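Local coordinates for protein 5-cytosine DNA methyltransferase (Entamoeba histolytica, PDB 3QV2) that probably transfers a methyl group from S-adenosyl-L-methionine to carbon 5 of cytosine in tRNA or DNA, as a DNMT2-type C5-methyltransferase, at residues A[65-70]-A[109-114]; A[114-119]-A[145-150]; A[78-83]-A[124-129]. All coordinates share one frame; numbering follows the deposited sequence.

Interaction 1: A[65-70]-A[109-114]; sequences DSISIK and LHLYRD. With SAH (S-adenosyl-L-homocysteine), chain B.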
# COMPACT_ATOMS: atom_id res chain seq x y z
N ASP A 65 17.20 -10.28 -2.77
CA ASP A 65 17.54 -11.06 -3.95
C ASP A 65 18.36 -12.30 -3.59
O ASP A 65 18.28 -13.32 -4.27
CB ASP A 65 18.33 -10.21 -4.95
CG ASP A 65 17.49 -9.13 -5.60
OD1 ASP A 65 16.24 -9.21 -5.51
OD2 ASP A 65 18.07 -8.21 -6.20
N SER A 66 19.14 -12.20 -2.52
CA SER A 66 20.11 -13.25 -2.20
C SER A 66 20.12 -13.66 -0.73
O SER A 66 20.96 -14.45 -0.32
CB SER A 66 21.51 -12.80 -2.61
OG SER A 66 21.91 -11.65 -1.87
N ILE A 67 19.19 -13.12 0.06
CA ILE A 67 19.16 -13.44 1.49
C ILE A 67 19.07 -14.95 1.72
O ILE A 67 18.28 -15.64 1.07
CB ILE A 67 18.01 -12.72 2.23
CG1 ILE A 67 18.14 -12.92 3.74
CG2 ILE A 67 16.67 -13.19 1.72
CD1 ILE A 67 17.17 -12.10 4.56
N SER A 68 19.88 -15.46 2.64
CA SER A 68 19.97 -16.90 2.88
C SER A 68 18.79 -17.42 3.69
O SER A 68 18.14 -16.67 4.42
CB SER A 68 21.28 -17.24 3.59
OG SER A 68 21.28 -16.77 4.93
N ILE A 69 18.52 -18.72 3.55
CA ILE A 69 17.48 -19.37 4.33
C ILE A 69 17.79 -19.25 5.81
O ILE A 69 16.93 -18.92 6.62
CB ILE A 69 17.36 -20.86 3.97
CG1 ILE A 69 17.26 -21.05 2.46
CG2 ILE A 69 16.16 -21.48 4.67
CD1 ILE A 69 17.25 -22.50 2.02
N LYS A 70 19.05 -19.51 6.15
CA LYS A 70 19.51 -19.49 7.54
C LYS A 70 19.16 -18.18 8.24
O LYS A 70 18.63 -18.19 9.36
CB LYS A 70 21.03 -19.70 7.58
CG LYS A 70 21.61 -19.75 8.99
CD LYS A 70 21.79 -21.18 9.47
CE LYS A 70 22.59 -21.23 10.76
NZ LYS A 70 22.96 -22.62 11.14
N LEU A 109 10.63 -13.82 -6.21
CA LEU A 109 10.80 -15.18 -6.72
C LEU A 109 11.76 -15.95 -5.83
O LEU A 109 11.57 -17.14 -5.57
CB LEU A 109 11.33 -15.15 -8.16
CG LEU A 109 10.35 -14.71 -9.24
CD1 LEU A 109 11.06 -14.53 -10.58
CD2 LEU A 109 9.20 -15.70 -9.36
N HIS A 110 12.80 -15.27 -5.36
CA HIS A 110 13.79 -15.86 -4.48
C HIS A 110 13.14 -16.40 -3.21
O HIS A 110 13.40 -17.53 -2.79
CB HIS A 110 14.86 -14.83 -4.11
CG HIS A 110 15.83 -15.31 -3.08
ND1 HIS A 110 16.60 -16.44 -3.25
CD2 HIS A 110 16.17 -14.81 -1.87
CE1 HIS A 110 17.37 -16.62 -2.19
NE2 HIS A 110 17.12 -15.64 -1.34
N LEU A 111 12.28 -15.59 -2.60
CA LEU A 111 11.63 -15.96 -1.34
C LEU A 111 10.81 -17.24 -1.46
O LEU A 111 10.81 -18.07 -0.55
CB LEU A 111 10.75 -14.81 -0.83
CG LEU A 111 11.48 -13.52 -0.47
CD1 LEU A 111 10.49 -12.47 0.04
CD2 LEU A 111 12.56 -13.78 0.57
N TYR A 112 10.10 -17.39 -2.58
CA TYR A 112 9.22 -18.54 -2.76
C TYR A 112 9.91 -19.75 -3.39
O TYR A 112 9.58 -20.89 -3.08
CB TYR A 112 7.96 -18.14 -3.54
CG TYR A 112 7.03 -17.23 -2.76
CD1 TYR A 112 6.10 -17.76 -1.88
CD2 TYR A 112 7.10 -15.85 -2.90
CE1 TYR A 112 5.25 -16.94 -1.16
CE2 TYR A 112 6.25 -15.02 -2.18
CZ TYR A 112 5.33 -15.57 -1.31
OH TYR A 112 4.48 -14.76 -0.59
N ARG A 113 10.86 -19.49 -4.28
CA ARG A 113 11.62 -20.57 -4.91
C ARG A 113 12.65 -21.17 -3.95
O ARG A 113 12.72 -22.38 -3.79
CB ARG A 113 12.36 -20.07 -6.15
CG ARG A 113 11.49 -19.80 -7.37
CD ARG A 113 12.34 -19.21 -8.48
NE ARG A 113 11.60 -19.03 -9.73
CZ ARG A 113 12.07 -18.38 -10.78
NH1 ARG A 113 13.28 -17.84 -10.74
NH2 ARG A 113 11.34 -18.26 -11.88
N ASP A 114 13.43 -20.30 -3.33
CA ASP A 114 14.63 -20.73 -2.62
C ASP A 114 14.48 -20.83 -1.10
O ASP A 114 15.25 -21.54 -0.45
CB ASP A 114 15.79 -19.79 -2.96
CG ASP A 114 16.00 -19.64 -4.46
OD1 ASP A 114 15.74 -20.61 -5.19
OD2 ASP A 114 16.41 -18.55 -4.90
N SAH B . 4.04 -1.66 1.38
CA SAH B . 5.10 -0.75 1.77
CB SAH B . 5.94 -0.33 0.56
CG SAH B . 6.05 -1.28 -0.61
SD SAH B . 6.97 -0.72 -2.05
C SAH B . 4.50 0.45 2.45
O SAH B . 5.10 1.57 2.42
OXT SAH B . 3.38 0.34 3.07
C5' SAH B . 8.26 -1.89 -2.42
C4' SAH B . 9.50 -1.86 -1.60
O4' SAH B . 10.24 -2.99 -1.87
C3' SAH B . 10.32 -0.70 -1.99
O3' SAH B . 10.36 0.21 -0.95
C2' SAH B . 11.64 -1.19 -2.27
O2' SAH B . 12.58 -0.44 -1.59
C1' SAH B . 11.64 -2.58 -1.79
N9 SAH B . 12.56 -3.40 -2.53
C8 SAH B . 12.74 -3.53 -3.85
N7 SAH B . 13.72 -4.43 -4.03
C5 SAH B . 14.16 -4.84 -2.81
C6 SAH B . 15.14 -5.75 -2.40
N6 SAH B . 15.94 -6.45 -3.37
N1 SAH B . 15.32 -5.94 -1.08
C2 SAH B . 14.59 -5.29 -0.17
N3 SAH B . 13.64 -4.42 -0.54
C4 SAH B . 13.41 -4.18 -1.84
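His-110 reaches from helix 106-115 to the loop 65-68 in the Rossmann-like methyltransferase domain, and its imidazole meets that loop with both an edge and a face. At the edge, NE2 donates to Ile-67 O over 2.7 Å; the N-H...O angle of 169° and the position of the oxygen in the ring plane mark a straight bond. Over one face stands a second carbonyl, Asp-65 O, displaced toward the rim and 3.4 Å from His-110 CG. CG lies anti to the backbone N (chi1 174°) on a side chain that starts out toward the loop.

Its other nitrogen is also engaged: ND1 donates to Asp-114 OD2 at 2.7 Å, one helical turn further on, and the oxygen uses its anti lone pair. This His-carboxylate pair, together with the bond at NE2, fixes the rotation of the ring. With both nitrogens acting as donors, the geometry is consistent with a positively charged imidazole stabilised by the neighbouring carboxylate.

Apolar groups complete the seam. The Ile-67 side chain crosses the His-110 side chain at about a right angle, its CG2 lying 3.9 Å from NE2 and 4.3 Å from Leu-111 CD2. Further along, Ile-69 CD1 rests against Asp-114 O, while Ser-68, in the N-cap position of helix 69-74, turns its OG to Gln-71 N. Asp-65 starts its side chain away from 109-114, touches Lys-106 and Ser-107 at the start of helix 106-115 and belongs to the cofactor pocket, where its OD1 comes within 3.5 Å of N6 of S-adenosyl-L-homocysteine.

Interaction 2: A[114-119]-A[145-150]; sequences DILPYL and NILIKN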
# COMPACT_ATOMS: atom_id res chain seq x y z
N ASP A 114 13.43 -20.30 -3.33
CA ASP A 114 14.63 -20.73 -2.62
C ASP A 114 14.48 -20.83 -1.10
O ASP A 114 15.25 -21.54 -0.45
CB ASP A 114 15.79 -19.79 -2.96
CG ASP A 114 16.00 -19.64 -4.46
OD1 ASP A 114 15.74 -20.61 -5.19
OD2 ASP A 114 16.41 -18.55 -4.90
N ILE A 115 13.49 -20.15 -0.54
CA ILE A 115 13.33 -20.11 0.91
C ILE A 115 12.18 -20.98 1.42
O ILE A 115 12.40 -21.97 2.12
CB ILE A 115 13.13 -18.68 1.43
CG1 ILE A 115 14.23 -17.76 0.91
CG2 ILE A 115 13.08 -18.66 2.95
CD1 ILE A 115 15.62 -18.17 1.34
N LEU A 116 10.96 -20.60 1.07
CA LEU A 116 9.75 -21.22 1.61
C LEU A 116 9.75 -22.75 1.61
O LEU A 116 9.44 -23.37 2.62
CB LEU A 116 8.50 -20.68 0.90
CG LEU A 116 7.14 -21.08 1.46
CD1 LEU A 116 6.13 -19.97 1.28
CD2 LEU A 116 6.64 -22.37 0.82
N PRO A 117 10.09 -23.37 0.46
CA PRO A 117 9.99 -24.83 0.36
C PRO A 117 10.99 -25.58 1.24
O PRO A 117 10.89 -26.80 1.34
CB PRO A 117 10.31 -25.10 -1.12
CG PRO A 117 10.09 -23.79 -1.81
CD PRO A 117 10.49 -22.76 -0.81
N TYR A 118 11.93 -24.87 1.86
CA TYR A 118 12.99 -25.53 2.61
C TYR A 118 12.98 -25.22 4.11
O TYR A 118 13.73 -25.82 4.87
CB TYR A 118 14.36 -25.22 2.00
CG TYR A 118 14.48 -25.66 0.55
CD1 TYR A 118 14.73 -26.99 0.23
CD2 TYR A 118 14.32 -24.76 -0.49
CE1 TYR A 118 14.84 -27.40 -1.08
CE2 TYR A 118 14.42 -25.16 -1.80
CZ TYR A 118 14.68 -26.48 -2.10
OH TYR A 118 14.79 -26.88 -3.41
N LEU A 119 12.13 -24.28 4.52
CA LEU A 119 12.00 -23.95 5.93
C LEU A 119 11.50 -25.15 6.73
O LEU A 119 10.63 -25.90 6.26
CB LEU A 119 11.03 -22.78 6.13
CG LEU A 119 11.45 -21.43 5.54
CD1 LEU A 119 10.32 -20.42 5.68
CD2 LEU A 119 12.71 -20.92 6.22
N ASN A 145 1.61 -21.80 -7.67
CA ASN A 145 1.96 -23.21 -7.75
C ASN A 145 2.83 -23.66 -6.57
O ASN A 145 2.58 -24.70 -5.97
CB ASN A 145 2.67 -23.53 -9.07
CG ASN A 145 1.72 -23.51 -10.25
OD1 ASN A 145 0.56 -23.91 -10.15
ND2 ASN A 145 2.21 -23.04 -11.40
N ILE A 146 3.84 -22.86 -6.25
CA ILE A 146 4.73 -23.17 -5.13
C ILE A 146 3.94 -23.27 -3.83
O ILE A 146 4.08 -24.23 -3.08
CB ILE A 146 5.84 -22.12 -4.98
CG1 ILE A 146 6.80 -22.18 -6.17
CG2 ILE A 146 6.60 -22.34 -3.68
CD1 ILE A 146 7.91 -21.15 -6.10
N LEU A 147 3.11 -22.26 -3.57
CA LEU A 147 2.28 -22.25 -2.37
C LEU A 147 1.38 -23.48 -2.30
O LEU A 147 1.27 -24.12 -1.26
CB LEU A 147 1.43 -20.97 -2.31
CG LEU A 147 2.19 -19.67 -2.04
CD1 LEU A 147 1.27 -18.47 -2.15
CD2 LEU A 147 2.85 -19.73 -0.67
N ILE A 148 0.74 -23.81 -3.42
CA ILE A 148 -0.11 -24.99 -3.49
C ILE A 148 0.67 -26.26 -3.19
O ILE A 148 0.24 -27.08 -2.38
CB ILE A 148 -0.79 -25.12 -4.87
CG1 ILE A 148 -1.88 -24.06 -5.03
CG2 ILE A 148 -1.37 -26.51 -5.04
CD1 ILE A 148 -2.97 -24.16 -3.98
N LYS A 149 1.81 -26.41 -3.84
CA LYS A 149 2.66 -27.58 -3.65
C LYS A 149 3.12 -27.70 -2.20
O LYS A 149 3.37 -28.80 -1.70
CB LYS A 149 3.86 -27.54 -4.59
CG LYS A 149 4.84 -28.69 -4.40
CD LYS A 149 5.98 -28.61 -5.40
CE LYS A 149 7.02 -29.69 -5.13
NZ LYS A 149 7.62 -29.55 -3.77
N ASN A 150 3.22 -26.56 -1.52
CA ASN A 150 3.63 -26.55 -0.12
C ASN A 150 2.46 -26.51 0.87
O ASN A 150 2.61 -26.06 2.00
CB ASN A 150 4.61 -25.41 0.16
CG ASN A 150 5.99 -25.66 -0.43
OD1 ASN A 150 6.85 -26.25 0.22
ND2 ASN A 150 6.19 -25.22 -1.66
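Leu-116 is the main bump of this contact: its forked end enters the hollow formed by Ile-146, Leu-147 and Asn-150 at the C-terminal end of helix 138-149. The two prongs find different walls. CD1 meets Leu-147 CD2 at 3.8 Å, the two side chains crossing at roughly a right angle, whereas CD2 lies 3.6 Å from Asn-150 CG and also touches that residue's CB and ND2. The Leu-116 side chain starts toward helix 138-149 with CG anti to the backbone N (chi1 -172°), and runs past the Asn-150 side chain in the opposite direction.

Pro-117 adds a second surface. Its CG abuts Ile-146 CG2 at 4.2 Å, and Asn-150 OD1 lies 3.4 Å from its CA.

The wall made by the Asn-150 amide is held by its own helix. ND2 donates to Ile-146 O at 2.7 Å with an N-H...O angle of 168°. That oxygen lies in the amide plane, although the donor sits well above the carbonyl plane. Asn-150 N binds the same Ile-146 O from the opposite face of its plane, so one carbonyl near the helix end is gripped twice by a single residue, the first to leave helical geometry. The amide is thereby fixed in orientation against Leu-116 and Pro-117.

Leu-116 also packs on Trp-80 of strand 79-82. The residues that follow helix 106-115 thus pack into the C-terminal end of helix 138-149, and both helices cover one face of the sheet, as in the alpha/beta layering of Rossmann-like methyltransferases.

Interaction 3: A[78-83]-A[124-129]; sequences NTWFMS and KHIFIE. With SAH (S-adenosyl-L-homocysteine), chain B; SO4 (sulfate ion), chain D.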
# COMPACT_ATOMS: atom_id res chain seq x y z
N ASN A 78 6.63 -16.71 12.15
CA ASN A 78 5.59 -17.60 11.65
C ASN A 78 4.63 -16.91 10.69
O ASN A 78 3.56 -17.43 10.38
CB ASN A 78 4.81 -18.23 12.81
CG ASN A 78 4.16 -17.19 13.70
OD1 ASN A 78 4.03 -16.02 13.32
ND2 ASN A 78 3.75 -17.60 14.89
N THR A 79 5.01 -15.73 10.21
CA THR A 79 4.15 -14.95 9.34
C THR A 79 4.95 -14.13 8.32
O THR A 79 5.99 -13.57 8.64
CB THR A 79 3.24 -14.00 10.14
OG1 THR A 79 2.48 -14.76 11.09
CG2 THR A 79 2.29 -13.26 9.22
N TRP A 80 4.44 -14.08 7.09
CA TRP A 80 5.05 -13.28 6.03
C TRP A 80 4.09 -12.20 5.54
O TRP A 80 3.02 -12.49 5.02
CB TRP A 80 5.44 -14.17 4.85
CG TRP A 80 6.70 -14.95 5.04
CD1 TRP A 80 7.37 -15.16 6.21
CD2 TRP A 80 7.45 -15.62 4.02
NE1 TRP A 80 8.49 -15.93 5.98
CE2 TRP A 80 8.56 -16.23 4.64
CE3 TRP A 80 7.28 -15.78 2.64
CZ2 TRP A 80 9.50 -16.97 3.93
CZ3 TRP A 80 8.22 -16.51 1.93
CH2 TRP A 80 9.31 -17.10 2.58
N PHE A 81 4.49 -10.94 5.72
CA PHE A 81 3.79 -9.82 5.11
C PHE A 81 4.66 -9.25 4.01
O PHE A 81 5.87 -9.08 4.20
CB PHE A 81 3.47 -8.73 6.14
CG PHE A 81 2.37 -9.09 7.10
CD1 PHE A 81 1.66 -10.27 6.94
CD2 PHE A 81 2.04 -8.25 8.14
CE1 PHE A 81 0.65 -10.60 7.81
CE2 PHE A 81 1.02 -8.58 9.02
CZ PHE A 81 0.33 -9.76 8.85
N MET A 82 4.07 -8.94 2.87
CA MET A 82 4.85 -8.43 1.75
C MET A 82 4.02 -7.74 0.67
O MET A 82 2.92 -8.19 0.32
CB MET A 82 5.67 -9.55 1.11
CG MET A 82 4.84 -10.58 0.38
SD MET A 82 5.85 -11.78 -0.51
CE MET A 82 6.83 -12.45 0.83
N SER A 83 4.57 -6.65 0.14
CA SER A 83 4.04 -6.02 -1.06
C SER A 83 5.20 -5.77 -2.01
O SER A 83 5.80 -4.70 -2.01
CB SER A 83 3.32 -4.72 -0.72
OG SER A 83 4.15 -3.85 0.01
N LYS A 124 2.78 -19.79 8.94
CA LYS A 124 1.40 -20.25 9.00
C LYS A 124 0.43 -19.28 8.32
O LYS A 124 -0.70 -19.64 8.01
CB LYS A 124 0.97 -20.51 10.45
CG LYS A 124 1.80 -21.58 11.14
CD LYS A 124 1.38 -21.76 12.59
CE LYS A 124 2.23 -22.81 13.28
NZ LYS A 124 3.68 -22.48 13.23
N HIS A 125 0.88 -18.05 8.11
CA HIS A 125 0.08 -17.04 7.42
C HIS A 125 0.94 -16.20 6.49
O HIS A 125 2.03 -15.77 6.86
CB HIS A 125 -0.65 -16.14 8.42
CG HIS A 125 -1.63 -16.86 9.29
ND1 HIS A 125 -1.27 -17.50 10.45
CD2 HIS A 125 -2.97 -17.04 9.16
CE1 HIS A 125 -2.34 -18.05 11.00
NE2 HIS A 125 -3.39 -17.79 10.23
N ILE A 126 0.44 -15.98 5.27
CA ILE A 126 1.12 -15.13 4.30
C ILE A 126 0.14 -14.13 3.71
O ILE A 126 -0.98 -14.48 3.33
CB ILE A 126 1.73 -15.95 3.15
CG1 ILE A 126 2.68 -17.02 3.69
CG2 ILE A 126 2.46 -15.03 2.18
CD1 ILE A 126 3.34 -17.83 2.61
N PHE A 127 0.56 -12.87 3.62
CA PHE A 127 -0.26 -11.83 3.02
C PHE A 127 0.54 -11.08 1.96
O PHE A 127 1.61 -10.54 2.24
CB PHE A 127 -0.77 -10.86 4.08
CG PHE A 127 -1.79 -9.88 3.57
CD1 PHE A 127 -3.14 -10.12 3.72
CD2 PHE A 127 -1.39 -8.73 2.92
CE1 PHE A 127 -4.08 -9.23 3.25
CE2 PHE A 127 -2.32 -7.82 2.45
CZ PHE A 127 -3.67 -8.08 2.61
N ILE A 128 0.02 -11.06 0.74
CA ILE A 128 0.67 -10.37 -0.36
C ILE A 128 -0.20 -9.25 -0.90
O ILE A 128 -1.41 -9.40 -1.03
CB ILE A 128 1.01 -11.33 -1.52
CG1 ILE A 128 1.65 -12.61 -0.98
CG2 ILE A 128 1.92 -10.65 -2.53
CD1 ILE A 128 1.96 -13.64 -2.05
N GLU A 129 0.42 -8.11 -1.19
CA GLU A 129 -0.29 -6.98 -1.76
C GLU A 129 0.43 -6.49 -3.01
O GLU A 129 1.66 -6.38 -3.03
CB GLU A 129 -0.42 -5.85 -0.73
CG GLU A 129 -1.31 -4.69 -1.17
CD GLU A 129 -0.59 -3.70 -2.07
OE1 GLU A 129 0.65 -3.76 -2.14
OE2 GLU A 129 -1.27 -2.86 -2.69
N SAH B . 4.04 -1.66 1.38
CA SAH B . 5.10 -0.75 1.77
CB SAH B . 5.94 -0.33 0.56
CG SAH B . 6.05 -1.28 -0.61
SD SAH B . 6.97 -0.72 -2.05
C SAH B . 4.50 0.45 2.45
O SAH B . 5.10 1.57 2.42
OXT SAH B . 3.38 0.34 3.07
C5' SAH B . 8.26 -1.89 -2.42
C4' SAH B . 9.50 -1.86 -1.60
O4' SAH B . 10.24 -2.99 -1.87
C3' SAH B . 10.32 -0.70 -1.99
O3' SAH B . 10.36 0.21 -0.95
C2' SAH B . 11.64 -1.19 -2.27
O2' SAH B . 12.58 -0.44 -1.59
C1' SAH B . 11.64 -2.58 -1.79
N9 SAH B . 12.56 -3.40 -2.53
C8 SAH B . 12.74 -3.53 -3.85
N7 SAH B . 13.72 -4.43 -4.03
C5 SAH B . 14.16 -4.84 -2.81
C6 SAH B . 15.14 -5.75 -2.40
N6 SAH B . 15.94 -6.45 -3.37
N1 SAH B . 15.32 -5.94 -1.08
C2 SAH B . 14.59 -5.29 -0.17
N3 SAH B . 13.64 -4.42 -0.54
C4 SAH B . 13.41 -4.18 -1.84
S SO4 D . 4.95 -20.74 16.11
O1 SO4 D . 6.07 -20.03 15.50
O2 SO4 D . 3.71 -20.40 15.41
O3 SO4 D . 5.19 -22.18 16.00
O4 SO4 D . 4.84 -20.35 17.51
O HOH W 1 1.22 -17.19 11.73
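Trp-80 is bonded through both its backbone polar atoms: its N donates to His-125 O at 3.0 Å, and its O accepts from Phe-127 N at 2.9 Å. Two residues on, Met-82 repeats the pattern, with its N bonded to Phe-127 O and its O to Glu-129 N, at more bent N-H...O angles of 142° and 147°. Before the strands begin, the bond from Lys-124 N to Asn-78 O is weak. At that end a sulfate, probably from the crystallisation liquor, also bridges the segments: its O2 accepts from Asn-78 ND2 at 2.8 Å and from Lys-124 NZ. A water also links Asn-78 O to His-125 ND1, while His-125 NE2 is bonded to Asp-324.

The strand axes diverge by only 2° and pass 4.8 Å apart. Strands 79-82 and 125-130 are the adjacent parallel strands in the middle of the Rossmann-like sheet, and their C-terminal ends face the cofactor: Ser-83 OG accepts from N of S-adenosyl-L-homocysteine at 2.6 Å. Across from Ser-83 in the register, Glu-129 brings OE1 up to Ser-83 CB; Cys-86, the predicted active-site residue, has its side chain about 7 Å from that of Glu-129.

On one face of the sheet, Phe-81 CD1 lies 3.8 Å from Phe-127 CB, and helix 311-321 packs on both rings. On the other, Met-82 and Ile-128 lie side by side, pointing the same way, with CG and CG1 4.0 Å apart. Next along this face, Trp-80 CB touches CG1 and CG2 of Ile-126, and Tyr-112 of helix 106-115 covers Met-82, Ile-126 and Ile-128.

From the N terminus, interaction 1 closes the loop between segment 65-70, which begins with the cofactor-pocket residue Asp-65, and helix 106-115. Interaction 3 opens within that loop, at 78-83, and closes beyond it at 124-129, so the two cross. Interaction 2 follows interaction 1 in series, sharing Asp-114, and joins the end of helix 106-115 to helix 138-149; it too crosses interaction 3, since 124-129 lies between its segments. Spatially, Leu-111 O lies 3.6 Å from Trp-80 CH2, where helix 106-115 meets strand 79-82. Leu-116 CD1 and Leu-147 CD2 both reach Ile-126 CD1 at 3.8 Å, joining interaction 2 to the same face.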